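Local coordinates for PGRP-Hd - Peptidoglycan recognition protein homologue (Alvinella pompejana, PDB 3EP1) that probably recognises bacterial peptidoglycan in innate immunity, as a homologue of peptidoglycan recognition proteins with an N-acetylmuramoyl-L-alanine amidase-type fold, at residues S4-P7 and R8-A12; E73-D76 and D77-N81; L151-T154 and P155-G159; Q160-Y163 and D164-R168. All coordinates share one frame; numbering follows the deposited sequence.

Contact 1. Residues S4-P7 and R8-A12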
loop_
_atom_site.group_PDB
_atom_site.type_symbol
_atom_site.label_atom_id
_atom_site.label_comp_id
_atom_site.label_asym_id
_atom_site.label_seq_id
_atom_site.Cartn_x
_atom_site.Cartn_y
_atom_site.Cartn_z
ATOM N N SER A 4 8.658 5.426 -0.376
ATOM C CA SER A 4 8.478 4.056 -0.830
ATOM C C SER A 4 9.268 3.085 0.034
ATOM O O SER A 4 10.134 3.489 0.809
ATOM C CB SER A 4 8.924 3.902 -2.283
ATOM O OG SER A 4 10.338 3.889 -2.377
ATOM N N ILE A 5 8.939 1.805 -0.090
ATOM C CA ILE A 5 9.630 0.762 0.643
ATOM C C ILE A 5 11.013 0.699 -0.001
ATOM O O ILE A 5 11.133 0.858 -1.218
ATOM C CB ILE A 5 8.879 -0.590 0.493
ATOM C CG1 ILE A 5 7.573 -0.540 1.304
ATOM C CG2 ILE A 5 9.747 -1.745 0.958
ATOM C CD1 ILE A 5 6.565 -1.605 0.937
ATOM N N VAL A 6 12.054 0.504 0.801
ATOM C CA VAL A 6 13.409 0.431 0.253
ATOM C C VAL A 6 13.650 -0.931 -0.419
ATOM O O VAL A 6 13.664 -1.967 0.239
ATOM C CB VAL A 6 14.472 0.660 1.347
ATOM C CG1 VAL A 6 15.855 0.556 0.746
ATOM C CG2 VAL A 6 14.286 2.031 1.983
ATOM N N PRO A 7 13.859 -0.935 -1.746
ATOM C CA PRO A 7 14.093 -2.158 -2.519
ATOM C C PRO A 7 15.412 -2.847 -2.186
ATOM O O PRO A 7 16.341 -2.216 -1.683
ATOM C CB PRO A 7 14.042 -1.657 -3.955
ATOM C CG PRO A 7 14.710 -0.321 -3.831
ATOM C CD PRO A 7 14.072 0.258 -2.587
ATOM N N ARG A 8 15.474 -4.147 -2.479
ATOM C CA ARG A 8 16.656 -4.973 -2.226
ATOM C C ARG A 8 17.935 -4.320 -2.734
ATOM O O ARG A 8 18.933 -4.246 -2.021
ATOM C CB ARG A 8 16.521 -6.338 -2.910
ATOM C CG ARG A 8 15.439 -7.242 -2.360
ATOM C CD ARG A 8 15.335 -8.520 -3.188
ATOM N NE ARG A 8 16.526 -9.360 -3.075
ATOM C CZ ARG A 8 16.776 -10.170 -2.053
ATOM N NH1 ARG A 8 15.917 -10.256 -1.048
ATOM N NH2 ARG A 8 17.881 -10.902 -2.034
ATOM N N GLN A 9 17.897 -3.855 -3.975
ATOM C CA GLN A 9 19.069 -3.237 -4.572
ATOM C C GLN A 9 19.552 -1.964 -3.876
ATOM O O GLN A 9 20.717 -1.598 -4.010
ATOM C CB GLN A 9 18.827 -2.954 -6.055
ATOM C CG GLN A 9 20.004 -2.263 -6.705
ATOM C CD GLN A 9 20.074 -2.437 -8.214
ATOM O OE1 GLN A 9 21.073 -2.067 -8.834
ATOM N NE2 GLN A 9 19.021 -2.999 -8.811
ATOM N N GLN A 10 18.680 -1.293 -3.132
ATOM C CA GLN A 10 19.094 -0.066 -2.454
ATOM C C GLN A 10 20.005 -0.405 -1.280
ATOM O O GLN A 10 20.814 0.426 -0.869
ATOM C CB GLN A 10 17.879 0.749 -1.987
ATOM C CG GLN A 10 18.109 2.266 -1.972
ATOM C CD GLN A 10 16.839 3.068 -2.280
ATOM O OE1 GLN A 10 16.244 2.940 -3.353
ATOM N NE2 GLN A 10 16.427 3.906 -1.334
ATOM N N TRP A 11 19.882 -1.609 -0.726
ATOM C CA TRP A 11 20.784 -1.983 0.360
ATOM C C TRP A 11 21.839 -2.982 -0.114
ATOM O O TRP A 11 22.456 -3.667 0.693
ATOM C CB TRP A 11 20.042 -2.520 1.602
ATOM C CG TRP A 11 19.032 -3.619 1.410
ATOM C CD1 TRP A 11 17.705 -3.473 1.122
ATOM C CD2 TRP A 11 19.255 -5.028 1.557
ATOM N NE1 TRP A 11 17.084 -4.699 1.089
ATOM C CE2 TRP A 11 18.010 -5.672 1.351
ATOM C CE3 TRP A 11 20.382 -5.808 1.842
ATOM C CZ2 TRP A 11 17.862 -7.062 1.420
ATOM C CZ3 TRP A 11 20.236 -7.193 1.911
ATOM C CH2 TRP A 11 18.984 -7.805 1.702
ATOM N N ALA A 12 22.048 -3.028 -1.432
ATOM C CA ALA A 12 23.029 -3.913 -2.078
ATOM C C ALA A 12 22.819 -5.395 -1.808
ATOM O O ALA A 12 23.768 -6.118 -1.530
ATOM C CB ALA A 12 24.435 -3.522 -1.664
#

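Contact 2. Residues E73-D76 and D77-N81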
loop_
_atom_site.group_PDB
_atom_site.type_symbol
_atom_site.label_atom_id
_atom_site.label_comp_id
_atom_site.label_asym_id
_atom_site.label_seq_id
_atom_site.Cartn_x
_atom_site.Cartn_y
_atom_site.Cartn_z
ATOM N N GLU A 73 24.226 -19.310 7.657
ATOM C CA GLU A 73 23.511 -20.351 8.382
ATOM C C GLU A 73 22.782 -21.330 7.475
ATOM O O GLU A 73 22.142 -22.258 7.958
ATOM C CB GLU A 73 22.518 -19.721 9.354
ATOM C CG GLU A 73 23.170 -18.929 10.467
ATOM C CD GLU A 73 22.148 -18.261 11.362
ATOM O OE1 GLU A 73 21.280 -18.983 11.910
ATOM O OE2 GLU A 73 22.207 -17.018 11.510
ATOM N N GLY A 74 22.864 -21.116 6.164
ATOM C CA GLY A 74 22.211 -22.018 5.232
ATOM C C GLY A 74 20.865 -21.600 4.657
ATOM O O GLY A 74 20.252 -22.367 3.916
ATOM N N ASN A 75 20.388 -20.402 4.989
ATOM C CA ASN A 75 19.109 -19.938 4.459
ATOM C C ASN A 75 19.238 -19.530 2.990
ATOM O O ASN A 75 20.332 -19.197 2.521
ATOM C CB ASN A 75 18.579 -18.756 5.285
ATOM C CG ASN A 75 18.220 -19.151 6.708
ATOM O OD1 ASN A 75 17.411 -20.047 6.923
ATOM N ND2 ASN A 75 18.820 -18.484 7.683
ATOM N N ASP A 76 18.119 -19.558 2.272
ATOM C CA ASP A 76 18.087 -19.189 0.861
ATOM C C ASP A 76 18.237 -17.686 0.624
ATOM O O ASP A 76 18.411 -17.256 -0.514
ATOM C CB ASP A 76 16.761 -19.622 0.216
ATOM C CG ASP A 76 16.583 -21.125 0.175
ATOM O OD1 ASP A 76 17.602 -21.842 0.133
ATOM O OD2 ASP A 76 15.420 -21.583 0.158
ATOM N N ASP A 77 18.152 -16.895 1.693
ATOM C CA ASP A 77 18.227 -15.440 1.594
ATOM C C ASP A 77 17.956 -14.878 2.983
ATOM O O ASP A 77 17.764 -15.640 3.927
ATOM C CB ASP A 77 17.157 -14.960 0.599
ATOM C CG ASP A 77 17.206 -13.463 0.331
ATOM O OD1 ASP A 77 18.249 -12.825 0.570
ATOM O OD2 ASP A 77 16.184 -12.932 -0.145
ATOM N N ILE A 78 17.964 -13.554 3.115
ATOM C CA ILE A 78 17.673 -12.929 4.402
ATOM C C ILE A 78 16.334 -13.562 4.829
ATOM O O ILE A 78 15.464 -13.788 3.989
ATOM C CB ILE A 78 17.594 -11.373 4.242
ATOM C CG1 ILE A 78 17.576 -10.696 5.610
ATOM C CG2 ILE A 78 16.378 -10.977 3.402
ATOM C CD1 ILE A 78 17.733 -9.195 5.530
ATOM N N LYS A 79 16.196 -13.877 6.116
ATOM C CA LYS A 79 15.009 -14.546 6.675
ATOM C C LYS A 79 13.632 -13.896 6.565
ATOM O O LYS A 79 12.618 -14.593 6.461
ATOM C CB LYS A 79 15.228 -14.848 8.157
ATOM C CG LYS A 79 16.393 -15.751 8.473
ATOM C CD LYS A 79 16.523 -15.914 9.976
ATOM C CE LYS A 79 17.767 -16.698 10.337
ATOM N NZ LYS A 79 18.025 -16.653 11.797
ATOM N N TYR A 80 13.587 -12.573 6.594
ATOM C CA TYR A 80 12.310 -11.889 6.564
ATOM C C TYR A 80 11.832 -11.329 5.234
ATOM O O TYR A 80 12.619 -11.091 4.324
ATOM C CB TYR A 80 12.341 -10.787 7.615
ATOM C CG TYR A 80 12.919 -11.255 8.934
ATOM C CD1 TYR A 80 14.273 -11.085 9.222
ATOM C CD2 TYR A 80 12.118 -11.886 9.886
ATOM C CE1 TYR A 80 14.816 -11.527 10.432
ATOM C CE2 TYR A 80 12.655 -12.335 11.097
ATOM C CZ TYR A 80 14.001 -12.148 11.363
ATOM O OH TYR A 80 14.528 -12.568 12.564
ATOM N N ASN A 81 10.519 -11.132 5.141
ATOM C CA ASN A 81 9.875 -10.576 3.950
ATOM C C ASN A 81 10.078 -9.063 3.915
ATOM O O ASN A 81 10.155 -8.467 2.844
ATOM C CB ASN A 81 8.374 -10.873 3.974
ATOM C CG ASN A 81 8.066 -12.334 3.765
ATOM O OD1 ASN A 81 8.032 -12.813 2.633
ATOM N ND2 ASN A 81 7.852 -13.057 4.855
#

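Contact 3. Residues L151-T154 and P155-G159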
loop_
_atom_site.group_PDB
_atom_site.type_symbol
_atom_site.label_atom_id
_atom_site.label_comp_id
_atom_site.label_asym_id
_atom_site.label_seq_id
_atom_site.Cartn_x
_atom_site.Cartn_y
_atom_site.Cartn_z
ATOM N N LEU A 151 -1.631 -10.202 13.561
ATOM C CA LEU A 151 -0.246 -9.876 13.861
ATOM C C LEU A 151 0.122 -10.755 15.059
ATOM O O LEU A 151 -0.324 -10.507 16.190
ATOM C CB LEU A 151 -0.135 -8.399 14.223
ATOM C CG LEU A 151 1.263 -7.806 14.380
ATOM C CD1 LEU A 151 2.018 -7.930 13.080
ATOM C CD2 LEU A 151 1.156 -6.350 14.786
ATOM N N ARG A 152 0.925 -11.783 14.804
ATOM C CA ARG A 152 1.333 -12.732 15.832
ATOM C C ARG A 152 2.763 -12.556 16.351
ATOM O O ARG A 152 3.681 -12.304 15.580
ATOM C CB ARG A 152 1.206 -14.159 15.293
ATOM C CG ARG A 152 -0.175 -14.580 14.834
ATOM C CD ARG A 152 -0.113 -16.037 14.351
ATOM N NE ARG A 152 -1.420 -16.645 14.131
ATOM C CZ ARG A 152 -2.386 -16.688 15.045
ATOM N NH1 ARG A 152 -2.193 -16.150 16.242
ATOM N NH2 ARG A 152 -3.541 -17.279 14.767
ATOM N N THR A 153 2.937 -12.717 17.661
ATOM C CA THR A 153 4.249 -12.634 18.299
ATOM C C THR A 153 4.206 -13.036 19.780
ATOM O O THR A 153 3.146 -13.341 20.322
ATOM C CB THR A 153 4.857 -11.213 18.190
ATOM O OG1 THR A 153 6.257 -11.270 18.501
ATOM C CG2 THR A 153 4.174 -10.252 19.155
ATOM N N THR A 154 5.376 -13.045 20.413
ATOM C CA THR A 154 5.531 -13.378 21.829
ATOM C C THR A 154 6.697 -12.538 22.351
ATOM O O THR A 154 7.437 -11.945 21.567
ATOM C CB THR A 154 5.875 -14.877 22.049
ATOM O OG1 THR A 154 7.132 -15.178 21.442
ATOM C CG2 THR A 154 4.812 -15.772 21.451
ATOM N N PRO A 155 6.873 -12.461 23.680
ATOM C CA PRO A 155 7.988 -11.662 24.198
ATOM C C PRO A 155 9.350 -12.162 23.730
ATOM O O PRO A 155 10.288 -11.378 23.575
ATOM C CB PRO A 155 7.815 -11.762 25.717
ATOM C CG PRO A 155 7.106 -13.071 25.896
ATOM C CD PRO A 155 6.090 -13.046 24.781
ATOM N N ALA A 156 9.447 -13.465 23.489
ATOM C CA ALA A 156 10.693 -14.075 23.041
ATOM C C ALA A 156 11.021 -13.696 21.603
ATOM O O ALA A 156 12.184 -13.533 21.243
ATOM C CB ALA A 156 10.602 -15.586 23.164
ATOM N N MET A 157 9.984 -13.549 20.790
ATOM C CA MET A 157 10.141 -13.212 19.383
ATOM C C MET A 157 10.455 -11.756 19.101
ATOM O O MET A 157 11.371 -11.454 18.333
ATOM C CB MET A 157 8.876 -13.575 18.619
ATOM C CG MET A 157 8.611 -15.049 18.506
ATOM S SD MET A 157 6.965 -15.340 17.841
ATOM C CE MET A 157 7.026 -14.476 16.321
ATOM N N SER A 158 9.690 -10.858 19.719
ATOM C CA SER A 158 9.846 -9.427 19.487
ATOM C C SER A 158 10.129 -8.555 20.709
ATOM O O SER A 158 10.191 -7.332 20.602
ATOM C CB SER A 158 8.595 -8.902 18.793
ATOM O OG SER A 158 7.460 -9.095 19.611
ATOM N N GLY A 159 10.287 -9.172 21.869
ATOM C CA GLY A 159 10.558 -8.397 23.064
ATOM C C GLY A 159 9.315 -8.155 23.896
ATOM O O GLY A 159 8.226 -7.926 23.370
#

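Contact 4. Residues Q160-Y163 and D164-R168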
loop_
_atom_site.group_PDB
_atom_site.type_symbol
_atom_site.label_atom_id
_atom_site.label_comp_id
_atom_site.label_asym_id
_atom_site.label_seq_id
_atom_site.Cartn_x
_atom_site.Cartn_y
_atom_site.Cartn_z
ATOM N N GLN A 160 9.499 -8.209 25.210
ATOM C CA GLN A 160 8.429 -8.003 26.178
ATOM C C GLN A 160 7.673 -6.714 25.924
ATOM O O GLN A 160 6.447 -6.710 25.842
ATOM C CB GLN A 160 9.016 -7.956 27.580
ATOM C CG GLN A 160 8.722 -9.172 28.434
ATOM C CD GLN A 160 7.258 -9.309 28.734
ATOM O OE1 GLN A 160 6.558 -8.311 28.901
ATOM N NE2 GLN A 160 6.782 -10.545 28.821
ATOM N N ALA A 161 8.417 -5.619 25.802
ATOM C CA ALA A 161 7.812 -4.319 25.574
ATOM C C ALA A 161 6.913 -4.304 24.343
ATOM O O ALA A 161 5.843 -3.713 24.367
ATOM C CB ALA A 161 8.893 -3.243 25.458
ATOM N N PHE A 162 7.333 -4.953 23.267
ATOM C CA PHE A 162 6.515 -4.964 22.062
ATOM C C PHE A 162 5.260 -5.794 22.254
ATOM O O PHE A 162 4.174 -5.394 21.854
ATOM C CB PHE A 162 7.296 -5.519 20.872
ATOM C CG PHE A 162 6.921 -4.888 19.566
ATOM C CD1 PHE A 162 5.581 -4.725 19.217
ATOM C CD2 PHE A 162 7.904 -4.429 18.695
ATOM C CE1 PHE A 162 5.230 -4.108 18.023
ATOM C CE2 PHE A 162 7.563 -3.810 17.493
ATOM C CZ PHE A 162 6.226 -3.648 17.157
ATOM N N TYR A 163 5.427 -6.966 22.847
ATOM C CA TYR A 163 4.322 -7.878 23.109
ATOM C C TYR A 163 3.270 -7.238 24.018
ATOM O O TYR A 163 2.073 -7.345 23.765
ATOM C CB TYR A 163 4.855 -9.153 23.767
ATOM C CG TYR A 163 3.792 -10.152 24.138
ATOM C CD1 TYR A 163 3.275 -11.034 23.193
ATOM C CD2 TYR A 163 3.298 -10.213 25.437
ATOM C CE1 TYR A 163 2.294 -11.959 23.534
ATOM C CE2 TYR A 163 2.315 -11.128 25.790
ATOM C CZ TYR A 163 1.819 -12.000 24.836
ATOM O OH TYR A 163 0.855 -12.922 25.190
ATOM N N ASP A 164 3.726 -6.582 25.079
ATOM C CA ASP A 164 2.825 -5.935 26.029
ATOM C C ASP A 164 1.907 -4.936 25.351
ATOM O O ASP A 164 0.716 -4.880 25.641
ATOM C CB ASP A 164 3.623 -5.201 27.110
ATOM C CG ASP A 164 4.242 -6.140 28.122
ATOM O OD1 ASP A 164 5.109 -5.676 28.895
ATOM O OD2 ASP A 164 3.861 -7.327 28.152
ATOM N N MET A 165 2.483 -4.149 24.449
ATOM C CA MET A 165 1.757 -3.114 23.721
ATOM C C MET A 165 0.671 -3.604 22.766
ATOM O O MET A 165 -0.411 -3.012 22.692
ATOM C CB MET A 165 2.748 -2.256 22.945
ATOM C CG MET A 165 2.079 -1.186 22.127
ATOM S SD MET A 165 3.266 -0.326 21.130
ATOM C CE MET A 165 3.181 -1.324 19.624
ATOM N N LEU A 166 0.959 -4.662 22.013
ATOM C CA LEU A 166 -0.030 -5.196 21.077
ATOM C C LEU A 166 -1.112 -5.918 21.866
ATOM O O LEU A 166 -2.288 -5.896 21.504
ATOM C CB LEU A 166 0.619 -6.180 20.109
ATOM C CG LEU A 166 1.765 -5.612 19.285
ATOM C CD1 LEU A 166 2.412 -6.729 18.504
ATOM C CD2 LEU A 166 1.236 -4.523 18.363
ATOM N N ASP A 167 -0.697 -6.549 22.956
ATOM C CA ASP A 167 -1.612 -7.295 23.801
ATOM C C ASP A 167 -2.710 -6.452 24.448
ATOM O O ASP A 167 -3.813 -6.949 24.675
ATOM C CB ASP A 167 -0.828 -8.030 24.889
ATOM C CG ASP A 167 -1.686 -9.007 25.656
ATOM O OD1 ASP A 167 -2.560 -8.566 26.426
ATOM O OD2 ASP A 167 -1.492 -10.222 25.476
ATOM N N ARG A 168 -2.423 -5.193 24.761
ATOM C CA ARG A 168 -3.445 -4.359 25.393
ATOM C C ARG A 168 -4.238 -3.542 24.390
ATOM O O ARG A 168 -5.207 -2.867 24.755
ATOM C CB ARG A 168 -2.833 -3.430 26.452
ATOM C CG ARG A 168 -1.784 -2.492 25.931
ATOM C CD ARG A 168 -1.389 -1.496 27.002
ATOM N NE ARG A 168 -0.260 -0.679 26.577
ATOM C CZ ARG A 168 1.005 -1.079 26.616
ATOM N NH1 ARG A 168 1.315 -2.286 27.067
ATOM N NH2 ARG A 168 1.960 -0.279 26.180
#

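Contact 1. Residues S4-P7 and R8-A12
With chi1 at 179°, Val6 swings its CG1 branch opposite the backbone N and up against Gln10, where Val6 CG1 lies 3.4 Å from Gln10 CB and the two side chains cross at about a right angle. Trp11 takes the less common first torsion, 51°, with CG between the backbone N and the carbonyl carbon; this turns the indole back along the chain until Trp11 CD1 stands 3.4 Å from Pro7 O. That carbonyl approaches the ring obliquely, whereas Arg8 O sits over one indole face, 3.4 Å above the plane and offset toward the rim.

The backbone evidence is a short 3-10 turn at 8-10. Gln10 N donates to Pro7 O at 2.9 Å, the donor standing 53° out of the carbonyl plane, and Trp11 N follows with a bond of 3.1 Å to Arg8 O. Beyond CB, the bent Gln10 chain carries its amide obliquely across the pyrrolidine, with Gln10 OE1 3.5 Å from Pro7 CD.

The polar ends are held by other parts of the chain: Trp11 NE1 bonds to Glu92 O, and Arg8 NH1 hydrogen-bonds to Gly93 O and forms a salt bridge with Asp77. The turn thus links two elements of the fold. Val6 makes backbone bonds to Ile90 and Glu92 of strand 90-92, Trp11 packs on Glu60, Val63 and Gln67 of helix 59-72, and Pro7 rests against Glu143 of the second subunit.

Contact 2. Residues E73-D76 and D77-N81
Lys79 reaches back across the turn toward Glu73 and Asn75, and two kinds of contact result. The first is electrostatic: Lys79 NZ lies 4.0 Å from Glu73 OE1, too far for a salt bridge but close enough for opposite charges to attract. The second is van der Waals contact, in which the extended lysine chain runs obliquely past the amide of Asn75, whose ND2 is 3.4 Å from Lys79 CE and 3.7 Å from Lys79 CG. The same Asn75 ND2 gives a weak hydrogen bond to Asp70 O, which may help to hold the amide. A serine in place of Lys79 would probably leave Glu73 without this neighbouring positive charge and open a gap beside the Asn75 amide.

Asp77 supplies the side-chain hydrogen bond within the loop. Its CG stands opposite the backbone N (chi1 -176°), and Asp77 OD1 takes a short but weak bond of 2.7 Å from Ile78 N. Gln67 NE2 also donates to OD1, while OD2 pairs with Arg8, so both carboxylate oxygens of this buried side chain have partners.

Gly74, with phi at 99°, closes helix 59-72 in a Schellman motif. From there the chain passes through a loop, where Ile78 packs on Val63 and Leu66 of that helix, and leads into strand 82-84; Tyr80 leans on Ala114 of strand 110-115.

Contact 3. Residues L151-T154 and P155-G159
Thr154 O is gripped by two backbone amides of the following helix. The sound bond comes from Ser158 N, at 3.1 Å with an N-H...O angle of 175° and the donor nearly along the C=O axis; a weak bond of 3.1 Å comes from Met157 N. The near-linear first bond is an i to i+4 helical one and starts helix 155-158.

Thr154 also serves as its N-cap. A chi1 of 63° sets OG1 between the backbone N and the carbonyl carbon, where it accepts a weak capping bond from Met157 N at 3.3 Å. Met157 therefore has its N-H shared between the carbonyl and the hydroxyl of one threonine. Pro155 fits the first helical position, which needs no N-H, but the join is tight, with Thr154 CB only 3.3 Å from Pro155 CD.

Thr153 adds a second hydroxyl link. Thr153 OG1 and Ser158 OG are hydrogen-bonded at 2.7 Å, and Thr153 OG1 has Leu31 O as a further partner. Alongside, Met157 folds over the two threonines: its CG is 3.3 Å from Thr154 OG1, and after the bend at chi3 its CE reaches 3.9 Å from Thr153 CA.

Gly159, with positive phi (99°), ends this short helix and sits at the N-cap position of the next, 160-167. The segment thus joins strand 149-152, which Arg152 ties to strand 26-33 by backbone bonds, to two successive helices, with Met157 packed on Trp32 and Pro155 against Tyr163.

Contact 4. Residues Q160-Y163 and D164-R168
Asp164, Tyr163 and Phe162 carry this turn of helix 160-167, each facing a different neighbour. Asp164 leans back on Gln160: its N-H gives a bond of 2.8 Å to Gln160 O, and Asp164 CG lies 3.2 Å from that same oxygen. A chi1 of -75° puts the carboxylate beside its own backbone N, which accounts for its nearness to the Gln160 carbonyl one turn back.

Tyr163 projects from the helix side by side with Asp167. The two side chains run in the same direction, with Tyr163 OH 3.6 Å from Asp167 OD2 and the ring and carboxylate planes 50° apart. Their backbones are bonded too, Asp167 N to Tyr163 O at 3.0 Å. Pro155 meets the same tyrosine. With a glycine in place of Tyr163, the Asp167 carboxylate would probably lose the ring beside it, and a gap would be likely to open against Pro155.

Phe162 makes the apolar side of the turn. Phe162 CE1 is 3.8 Å from Met165 CE, and Phe162 CD1 is 3.8 Å from Leu166 CD1, both approaching the ring obliquely; the weak bond from Leu166 N to Phe162 O (3.3 Å) belongs to the same helical turn.

The chemistry is that of an amphipathic helix. Phe162, Met165 and Leu166 form an apolar side, packing among them against Leu31, Leu132 and Leu172, whereas Asp164 and Asp167 place two acidic groups on the polar side, opposite in character to those apolar residues.

The contacts follow one another along the chain and fall into two pairs. Contacts 1 and 2 have centres 16 Å apart and are joined by a salt bridge, Arg8 NH1 to Asp77 OD2 at 2.8 Å; both touch helix 59-72. Contacts 3 and 4, with centres 8 Å apart, lie on successive helices, 155-158 and 160-167, and meet where Thr154 CA is 3.5 Å from Tyr163 CD1. Contacts 1 and 4 stand about 29 Å apart between centres, on opposite sides of the chain's centre. In the mixed sheet, contact 1 is bonded to one outermost strand of this chain, 90-92, and contact 3 includes the end of the other, 149-152.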